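Local coordinates for protein-tyrosine-phosphatase (Vibrio vulnificus, PDB 7DHF) that probably dephosphorylates phosphotyrosine in proteins, being a low-molecular-weight protein tyrosine phosphatase encoded by the gene wzb and linked to capsular polysaccharide, at residues Asn6-Val11 against Leu85-Glu90; Lys118-Pro123 against Val132-Leu137; Lys50-Met55 against Glu68-Gln73. The protein carries 1 engineered substitution. All coordinates share one frame; numbering follows the deposited sequence.

Contact 1: Asn6-Val11 against Leu85-Glu90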
loop_
_atom_site.group_PDB
_atom_site.type_symbol
_atom_site.label_atom_id
_atom_site.label_comp_id
_atom_site.label_asym_id
_atom_site.label_seq_id
_atom_site.Cartn_x
_atom_site.Cartn_y
_atom_site.Cartn_z
ATOM N N ASN A 6 -1.823 -15.207 -3.598
ATOM C CA ASN A 6 -2.658 -14.804 -4.720
ATOM C C ASN A 6 -3.405 -13.504 -4.488
ATOM O O ASN A 6 -3.614 -12.749 -5.440
ATOM C CB ASN A 6 -3.671 -15.905 -5.042
ATOM C CG ASN A 6 -3.005 -17.178 -5.514
ATOM O OD1 ASN A 6 -2.012 -17.135 -6.240
ATOM N ND2 ASN A 6 -3.540 -18.316 -5.098
ATOM N N LYS A 7 -3.811 -13.229 -3.253
ATOM C CA LYS A 7 -4.484 -11.988 -2.895
ATOM C C LYS A 7 -3.551 -11.193 -1.993
ATOM O O LYS A 7 -3.104 -11.699 -0.957
ATOM C CB LYS A 7 -5.803 -12.282 -2.180
ATOM C CG LYS A 7 -6.806 -13.043 -3.036
ATOM C CD LYS A 7 -8.119 -13.282 -2.302
ATOM C CE LYS A 7 -8.911 -11.993 -2.127
ATOM N NZ LYS A 7 -10.164 -12.202 -1.350
ATOM N N ILE A 8 -3.265 -9.952 -2.384
ATOM C CA ILE A 8 -2.253 -9.128 -1.736
ATOM C C ILE A 8 -2.913 -7.845 -1.250
ATOM O O ILE A 8 -3.611 -7.171 -2.015
ATOM C CB ILE A 8 -1.103 -8.799 -2.707
ATOM C CG1 ILE A 8 -0.489 -10.085 -3.269
ATOM C CG2 ILE A 8 -0.040 -7.961 -2.011
ATOM C CD1 ILE A 8 0.352 -9.871 -4.505
ATOM N N LEU A 9 -2.672 -7.496 0.013
ATOM C CA LEU A 9 -3.206 -6.281 0.616
ATOM C C LEU A 9 -2.044 -5.359 0.958
ATOM O O LEU A 9 -1.179 -5.718 1.764
ATOM C CB LEU A 9 -4.003 -6.617 1.878
ATOM C CG LEU A 9 -4.746 -5.451 2.536
ATOM C CD1 LEU A 9 -5.902 -4.975 1.662
ATOM C CD2 LEU A 9 -5.242 -5.844 3.916
ATOM N N VAL A 10 -2.025 -4.178 0.347
ATOM C CA VAL A 10 -1.008 -3.171 0.627
ATOM C C VAL A 10 -1.543 -2.249 1.714
ATOM O O VAL A 10 -2.642 -1.700 1.586
ATOM C CB VAL A 10 -0.659 -2.387 -0.647
ATOM C CG1 VAL A 10 0.407 -1.340 -0.362
ATOM C CG2 VAL A 10 -0.203 -3.340 -1.742
ATOM N N VAL A 11 -0.772 -2.074 2.787
ATOM C CA VAL A 11 -1.262 -1.409 3.987
ATOM C C VAL A 11 -0.355 -0.246 4.359
ATOM O O VAL A 11 0.876 -0.364 4.346
ATOM C CB VAL A 11 -1.398 -2.399 5.161
ATOM C CG1 VAL A 11 -1.716 -1.668 6.462
ATOM C CG2 VAL A 11 -2.475 -3.426 4.852
ATOM N N LEU A 85 -1.285 -12.248 1.561
ATOM C CA LEU A 85 -0.054 -11.521 1.819
ATOM C C LEU A 85 -0.407 -10.074 2.113
ATOM O O LEU A 85 -1.239 -9.479 1.422
ATOM C CB LEU A 85 0.870 -11.579 0.595
ATOM C CG LEU A 85 2.202 -10.835 0.691
ATOM C CD1 LEU A 85 3.086 -11.433 1.774
ATOM C CD2 LEU A 85 2.909 -10.854 -0.656
ATOM N N ILE A 86 0.217 -9.518 3.147
ATOM C CA ILE A 86 0.032 -8.124 3.528
ATOM C C ILE A 86 1.391 -7.444 3.476
ATOM O O ILE A 86 2.352 -7.928 4.084
ATOM C CB ILE A 86 -0.585 -8.001 4.934
ATOM C CG1 ILE A 86 -1.937 -8.720 4.982
ATOM C CG2 ILE A 86 -0.741 -6.532 5.315
ATOM C CD1 ILE A 86 -2.518 -8.848 6.372
ATOM N N LEU A 87 1.473 -6.335 2.741
ATOM C CA LEU A 87 2.715 -5.583 2.581
ATOM C C LEU A 87 2.513 -4.192 3.166
ATOM O O LEU A 87 1.713 -3.408 2.645
ATOM C CB LEU A 87 3.108 -5.498 1.108
ATOM C CG LEU A 87 3.370 -6.832 0.406
ATOM C CD1 LEU A 87 3.707 -6.601 -1.058
ATOM C CD2 LEU A 87 4.484 -7.611 1.087
ATOM N N VAL A 88 3.238 -3.884 4.242
ATOM C CA VAL A 88 3.123 -2.596 4.921
ATOM C C VAL A 88 4.202 -1.652 4.410
ATOM O O VAL A 88 5.287 -2.073 3.992
ATOM C CB VAL A 88 3.193 -2.738 6.458
ATOM C CG1 VAL A 88 2.021 -3.558 6.973
ATOM C CG2 VAL A 88 4.524 -3.348 6.894
ATOM N N MET A 89 3.911 -0.351 4.474
ATOM C CA MET A 89 4.837 0.647 3.952
ATOM C C MET A 89 5.955 0.981 4.933
ATOM O O MET A 89 7.040 1.389 4.502
ATOM C CB MET A 89 4.073 1.911 3.558
ATOM C CG MET A 89 3.296 1.760 2.265
ATOM S SD MET A 89 4.401 1.598 0.845
ATOM C CE MET A 89 3.263 1.025 -0.414
ATOM N N GLU A 90 5.722 0.818 6.235
ATOM C CA GLU A 90 6.735 1.067 7.252
ATOM C C GLU A 90 6.794 -0.117 8.204
ATOM O O GLU A 90 5.773 -0.737 8.511
ATOM C CB GLU A 90 6.423 2.329 8.069
ATOM C CG GLU A 90 6.401 3.608 7.255
ATOM C CD GLU A 90 6.044 4.830 8.086
ATOM O OE1 GLU A 90 6.361 4.854 9.294
ATOM O OE2 GLU A 90 5.437 5.768 7.531
#
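Ile8-Val11, in strand 7-12, and strand Leu85-Val88 pair as the two inner strands of a four-stranded parallel sheet, in unbroken register from Ile8 with Leu85 to Val11 with Val88. Their backbone bonds alternate in the way of parallel strands. Leu9 is gripped on both its polar atoms, its N giving to Leu85 O (2.8 Å, 168° at the hydrogen) and its O receiving Leu87 N at 2.9 Å. Val11 N then meets Leu87 O, tilted 30° from the carbonyl plane, and the last bond, from Met89 N to Val11 O, is weak. This is the core of the low-molecular-weight phosphatase fold, in which the first strand runs into the phosphate-binding loop; here that loop begins at Ala12, an engineered residue at the predicted nucleophile position.

Side chains leave the pair on both sides. On the side turned to helix 18-29, Ile8 CG2 meets Leu87 CD1 at 4.1 Å. Farther along, Val10 CG1, anti to its backbone N (chi1 -180°), touches Met89 CE at 3.7 Å; the Met89 chain is bent at chi2, and it also packs on the predicted active-site Arg18. On the side bearing Leu9, Val11, Ile86 and Val88, the two CG2 methyls of Val11 and Ile86 come within 3.6 Å, and Val88 CG1 lies 4.0 Å from Val11 CB. Helix 92-100 covers Ile86 and Val88.

Contact 2: Lys118-Pro123 against Val132-Leu137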
loop_
_atom_site.group_PDB
_atom_site.type_symbol
_atom_site.label_atom_id
_atom_site.label_comp_id
_atom_site.label_asym_id
_atom_site.label_seq_id
_atom_site.Cartn_x
_atom_site.Cartn_y
_atom_site.Cartn_z
ATOM N N LYS A 118 13.671 -0.984 3.505
ATOM C CA LYS A 118 13.521 0.443 3.752
ATOM C C LYS A 118 12.054 0.805 3.931
ATOM O O LYS A 118 11.185 0.302 3.211
ATOM C CB LYS A 118 14.072 1.243 2.570
ATOM C CG LYS A 118 15.534 1.651 2.687
ATOM C CD LYS A 118 16.095 2.157 1.351
ATOM C CE LYS A 118 15.275 3.285 0.727
ATOM N NZ LYS A 118 15.389 4.567 1.469
ATOM N N ASP A 119 11.786 1.692 4.886
ATOM C CA ASP A 119 10.468 2.299 5.002
ATOM C C ASP A 119 10.243 3.276 3.854
ATOM O O ASP A 119 11.184 3.866 3.317
ATOM C CB ASP A 119 10.351 3.075 6.314
ATOM C CG ASP A 119 10.288 2.176 7.529
ATOM O OD1 ASP A 119 10.187 0.943 7.368
ATOM O OD2 ASP A 119 10.320 2.716 8.656
ATOM N N ILE A 120 8.981 3.443 3.481
ATOM C CA ILE A 120 8.587 4.406 2.455
ATOM C C ILE A 120 7.791 5.510 3.146
ATOM O O ILE A 120 6.682 5.255 3.643
ATOM C CB ILE A 120 7.788 3.730 1.334
ATOM C CG1 ILE A 120 8.679 2.698 0.630
ATOM C CG2 ILE A 120 7.262 4.773 0.346
ATOM C CD1 ILE A 120 7.975 1.850 -0.399
ATOM N N PRO A 121 8.308 6.736 3.222
ATOM C CA PRO A 121 7.655 7.772 4.030
ATOM C C PRO A 121 6.404 8.345 3.381
ATOM O O PRO A 121 6.263 8.395 2.157
ATOM C CB PRO A 121 8.738 8.848 4.160
ATOM C CG PRO A 121 9.571 8.683 2.944
ATOM C CD PRO A 121 9.567 7.217 2.625
ATOM N N ASP A 122 5.499 8.801 4.239
ATOM C CA ASP A 122 4.212 9.336 3.807
ATOM C C ASP A 122 4.400 10.705 3.159
ATOM O O ASP A 122 4.942 11.612 3.807
ATOM C CB ASP A 122 3.321 9.459 5.039
ATOM C CG ASP A 122 1.903 9.878 4.705
ATOM O OD1 ASP A 122 1.576 10.016 3.509
ATOM O OD2 ASP A 122 1.108 10.048 5.653
ATOM N N PRO A 123 3.983 10.905 1.910
ATOM C CA PRO A 123 4.113 12.223 1.271
ATOM C C PRO A 123 2.956 13.174 1.530
ATOM O O PRO A 123 2.987 14.302 1.024
ATOM C CB PRO A 123 4.152 11.849 -0.215
ATOM C CG PRO A 123 3.247 10.671 -0.309
ATOM C CD PRO A 123 3.460 9.893 0.971
ATOM N N VAL A 132 6.881 12.213 -5.820
ATOM C CA VAL A 132 7.794 11.589 -6.774
ATOM C C VAL A 132 8.741 10.635 -6.056
ATOM O O VAL A 132 9.018 9.530 -6.540
ATOM C CB VAL A 132 8.548 12.666 -7.577
ATOM C CG1 VAL A 132 9.644 12.040 -8.436
ATOM C CG2 VAL A 132 7.578 13.449 -8.448
ATOM N N HIS A 133 9.255 11.044 -4.894
ATOM C CA HIS A 133 10.140 10.178 -4.121
ATOM C C HIS A 133 9.409 8.920 -3.668
ATOM O O HIS A 133 9.934 7.805 -3.781
ATOM C CB HIS A 133 10.686 10.945 -2.916
ATOM C CG HIS A 133 11.512 10.109 -1.989
ATOM N ND1 HIS A 133 12.737 9.586 -2.346
ATOM C CD2 HIS A 133 11.292 9.708 -0.714
ATOM C CE1 HIS A 133 13.233 8.900 -1.333
ATOM N NE2 HIS A 133 12.376 8.958 -0.330
ATOM N N ALA A 134 8.191 9.081 -3.146
ATOM C CA ALA A 134 7.417 7.923 -2.718
ATOM C C ALA A 134 7.142 6.989 -3.888
ATOM O O ALA A 134 7.293 5.768 -3.763
ATOM C CB ALA A 134 6.107 8.374 -2.072
ATOM N N TYR A 135 6.750 7.544 -5.039
ATOM C CA TYR A 135 6.477 6.697 -6.193
ATOM C C TYR A 135 7.723 5.931 -6.615
ATOM O O TYR A 135 7.647 4.743 -6.948
ATOM C CB TYR A 135 5.930 7.513 -7.368
ATOM C CG TYR A 135 5.451 6.608 -8.475
ATOM C CD1 TYR A 135 4.130 6.192 -8.528
ATOM C CD2 TYR A 135 6.332 6.119 -9.433
ATOM C CE1 TYR A 135 3.689 5.338 -9.513
ATOM C CE2 TYR A 135 5.899 5.259 -10.424
ATOM C CZ TYR A 135 4.576 4.873 -10.459
ATOM O OH TYR A 135 4.129 4.017 -11.439
ATOM N N GLN A 136 8.879 6.596 -6.611
ATOM C CA GLN A 136 10.117 5.931 -7.003
ATOM C C GLN A 136 10.385 4.711 -6.130
ATOM O O GLN A 136 10.673 3.621 -6.638
ATOM C CB GLN A 136 11.284 6.915 -6.916
ATOM C CG GLN A 136 12.620 6.326 -7.343
ATOM C CD GLN A 136 12.664 5.996 -8.820
ATOM O OE1 GLN A 136 12.026 6.665 -9.633
ATOM N NE2 GLN A 136 13.418 4.965 -9.176
ATOM N N LEU A 137 10.312 4.881 -4.808
ATOM C CA LEU A 137 10.550 3.756 -3.909
ATOM C C LEU A 137 9.501 2.672 -4.098
ATOM O O LEU A 137 9.826 1.481 -4.117
ATOM C CB LEU A 137 10.576 4.233 -2.458
ATOM C CG LEU A 137 11.717 5.176 -2.069
ATOM C CD1 LEU A 137 11.559 5.624 -0.625
ATOM C CD2 LEU A 137 13.079 4.527 -2.278
#
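From Lys118 to Pro123 an irregular chain passes beside the helical turns of Val132-Leu137 with no hydrogen bond between them, the CA atoms coming nearest at Ile120 and Ala134, 6.4 Å apart. Leu137 is met by the side chains of three loop residues. Its CB is 3.9 Å from Ile120 CG1, the two side chains sliding past each other in opposite directions. Its CG is anti to its own carbonyl carbon (chi1 -65°), and the two methyls beyond take different partners: CD1 touches Pro121 CD at 4.1 Å, while CD2 meets Lys118 CE at 3.9 Å, the lysine chain crossing the leucine at about a right angle. Within the helix, Leu137 CG also sits over one face of the His133 ring, offset toward its rim. Pro121 CG approaches that same ring at its edge, 4.2 Å from His133 CD2. One helical turn back from Leu137, Ala134 CB receives Pro123 CG at 4.1 Å.

Polar groups of the loop are held elsewhere: Ile120 O accepts from Arg18 NH1, and Asp122 OD1 accepts locally from Tyr124 N. Asp122, the predicted proton donor, points away from the helix, and its OD2 is hydrogen-bonded to a glycerol. Asp122, Pro123 and Tyr124 form the Asp-Pro-Tyr motif of the general-acid loop characteristic of low-molecular-weight protein tyrosine phosphatases.

Contact 3: Lys50-Met55 against Glu68-Gln73; sequences KPADAM and ENHQSQ
The imidazole of His70 turns an edge to the chain of Pro51 and Ala52: Ala52 N lies in the ring plane, 3.8 Å from His70 CD2, with Pro51 C near that plane too, whereas Lys50 O approaches obliquely. The ring is carried there by a CG anti to the backbone N (chi1 173°). The His70 side chain also touches Pro20, Glu23 and Arg24 of helix 18-29, and NE2 is hydrogen-bonded to Asn15 O.

Backbone groups do most of the joining. Ser72 N donates to Lys50 O at 2.9 Å (161° at the hydrogen), in the carbonyl plane, and Gln71 CA makes a longer CH contact with the same oxygen. In return, Pro51 CA points its hydrogen at His70 O, 3.2 Å away and at 165°. A water completes the join by accepting from both Ala52 N (3.1 Å) and His70 N (3.0 Å). Next along the chain, Asp53 caps helix 54-61 through OD2, which receives Met55 N at 2.8 Å.

Since a carbonyl oxygen can only accept, His70 must carry a proton on NE2, and Ser72 OG likewise donates to Gly14 O; both side chains therefore hold backbone carbonyls of the phosphate-binding loop.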
loop_
_atom_site.group_PDB
_atom_site.type_symbol
_atom_site.label_atom_id
_atom_site.label_comp_id
_atom_site.label_asym_id
_atom_site.label_seq_id
_atom_site.Cartn_x
_atom_site.Cartn_y
_atom_site.Cartn_z
ATOM N N LYS A 50 -12.646 8.265 0.750
ATOM C CA LYS A 50 -11.978 9.316 0.008
ATOM C C LYS A 50 -11.164 8.729 -1.144
ATOM O O LYS A 50 -10.656 7.606 -1.053
ATOM C CB LYS A 50 -11.056 10.109 0.929
ATOM C CG LYS A 50 -11.794 10.989 1.930
ATOM C CD LYS A 50 -12.338 12.249 1.270
ATOM C CE LYS A 50 -13.120 13.119 2.243
ATOM N NZ LYS A 50 -14.406 12.493 2.650
ATOM N N PRO A 51 -11.011 9.473 -2.236
ATOM C CA PRO A 51 -10.149 9.012 -3.325
ATOM C C PRO A 51 -8.687 9.126 -2.933
ATOM O O PRO A 51 -8.324 9.712 -1.911
ATOM C CB PRO A 51 -10.491 9.971 -4.468
ATOM C CG PRO A 51 -10.871 11.234 -3.775
ATOM C CD PRO A 51 -11.573 10.808 -2.511
ATOM N N ALA A 52 -7.834 8.545 -3.768
ATOM C CA ALA A 52 -6.408 8.755 -3.594
ATOM C C ALA A 52 -6.093 10.239 -3.741
ATOM O O ALA A 52 -6.774 10.976 -4.461
ATOM C CB ALA A 52 -5.622 7.946 -4.624
ATOM N N ASP A 53 -5.063 10.677 -3.025
ATOM C CA ASP A 53 -4.629 12.063 -3.088
ATOM C C ASP A 53 -4.373 12.469 -4.536
ATOM O O ASP A 53 -3.777 11.718 -5.311
ATOM C CB ASP A 53 -3.348 12.209 -2.269
ATOM C CG ASP A 53 -2.876 13.639 -2.173
ATOM O OD1 ASP A 53 -3.086 14.263 -1.111
ATOM O OD2 ASP A 53 -2.287 14.133 -3.155
ATOM N N ALA A 54 -4.822 13.674 -4.893
ATOM C CA ALA A 54 -4.750 14.109 -6.285
ATOM C C ALA A 54 -3.321 14.073 -6.815
ATOM O O ALA A 54 -3.095 13.736 -7.983
ATOM C CB ALA A 54 -5.331 15.516 -6.422
ATOM N N MET A 55 -2.341 14.429 -5.981
ATOM C CA MET A 55 -0.963 14.423 -6.456
ATOM C C MET A 55 -0.434 13.001 -6.596
ATOM O O MET A 55 0.383 12.729 -7.483
ATOM C CB MET A 55 -0.070 15.236 -5.520
ATOM C CG MET A 55 1.310 15.530 -6.097
ATOM S SD MET A 55 1.230 16.505 -7.621
ATOM C CE MET A 55 0.810 18.120 -6.971
ATOM N N GLU A 68 -7.098 6.083 -10.219
ATOM C CA GLU A 68 -8.438 6.634 -10.152
ATOM C C GLU A 68 -9.387 5.607 -9.543
ATOM O O GLU A 68 -9.087 4.412 -9.461
ATOM C CB GLU A 68 -8.923 7.005 -11.553
ATOM C CG GLU A 68 -8.172 8.169 -12.184
ATOM C CD GLU A 68 -8.611 9.515 -11.641
ATOM O OE1 GLU A 68 -9.572 9.555 -10.845
ATOM O OE2 GLU A 68 -7.996 10.536 -12.013
ATOM N N ASN A 69 -10.543 6.092 -9.101
ATOM C CA ASN A 69 -11.608 5.226 -8.605
ATOM C C ASN A 69 -11.161 4.415 -7.395
ATOM O O ASN A 69 -11.595 3.278 -7.200
ATOM C CB ASN A 69 -12.144 4.319 -9.714
ATOM C CG ASN A 69 -12.523 5.095 -10.957
ATOM O OD1 ASN A 69 -12.061 4.796 -12.060
ATOM N ND2 ASN A 69 -13.353 6.111 -10.782
ATOM N N HIS A 70 -10.286 4.994 -6.581
ATOM C CA HIS A 70 -9.905 4.399 -5.314
ATOM C C HIS A 70 -10.796 4.945 -4.207
ATOM O O HIS A 70 -11.228 6.099 -4.245
ATOM C CB HIS A 70 -8.450 4.730 -4.989
ATOM C CG HIS A 70 -8.027 4.294 -3.623
ATOM N ND1 HIS A 70 -7.832 2.969 -3.294
ATOM C CD2 HIS A 70 -7.783 5.003 -2.497
ATOM C CE1 HIS A 70 -7.478 2.882 -2.025
ATOM N NE2 HIS A 70 -7.439 4.102 -1.518
ATOM N N GLN A 71 -11.078 4.096 -3.221
ATOM C CA GLN A 71 -11.798 4.496 -2.021
ATOM C C GLN A 71 -11.023 3.997 -0.813
ATOM O O GLN A 71 -10.837 2.787 -0.649
ATOM C CB GLN A 71 -13.214 3.918 -2.010
ATOM C CG GLN A 71 -14.118 4.450 -3.104
ATOM C CD GLN A 71 -15.474 3.776 -3.102
ATOM O OE1 GLN A 71 -15.570 2.552 -3.200
ATOM N NE2 GLN A 71 -16.529 4.568 -2.976
ATOM N N SER A 72 -10.575 4.924 0.029
ATOM C CA SER A 72 -9.859 4.555 1.242
ATOM C C SER A 72 -10.733 3.675 2.129
ATOM O O SER A 72 -11.928 3.930 2.301
ATOM C CB SER A 72 -9.461 5.816 2.005
ATOM O OG SER A 72 -8.941 5.501 3.285
ATOM N N GLN A 73 -10.130 2.625 2.691
ATOM C CA GLN A 73 -10.838 1.736 3.600
ATOM C C GLN A 73 -9.971 1.435 4.815
ATOM O O GLN A 73 -8.739 1.486 4.760
ATOM C CB GLN A 73 -11.269 0.425 2.922
ATOM C CG GLN A 73 -10.157 -0.595 2.722
ATOM C CD GLN A 73 -10.671 -1.880 2.107
ATOM O OE1 GLN A 73 -11.765 -2.342 2.432
ATOM N NE2 GLN A 73 -9.888 -2.459 1.207
HETATM O O HOH W 1 -8.768 7.626 -6.532
#

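Overall arrangement
Near the N terminus lies strand 7-12, and contact 1 closes the longest loop when strand 85-88 settles beside it. Nested inside that loop, contact 3 brings 68-73 back to the start of helix 54-61 and binds both segments to the loop between strand 7-12 and helix 18-29. Contact 2 follows in series, folding 118-123 onto helix 128-146 over a short connection; no contacts cross. Contacts 1 and 2 touch, through a probable hydrogen bond from Ile120 N to Met89 O, so the turn just after strand 85-88 meets the loop of the predicted proton donor. Contact 3 touches neither, its centre lying about 17 Å from each of theirs. Together they tie the sheet, the start of helix 54-61 and helix 128-146 to loops bordering the predicted active site.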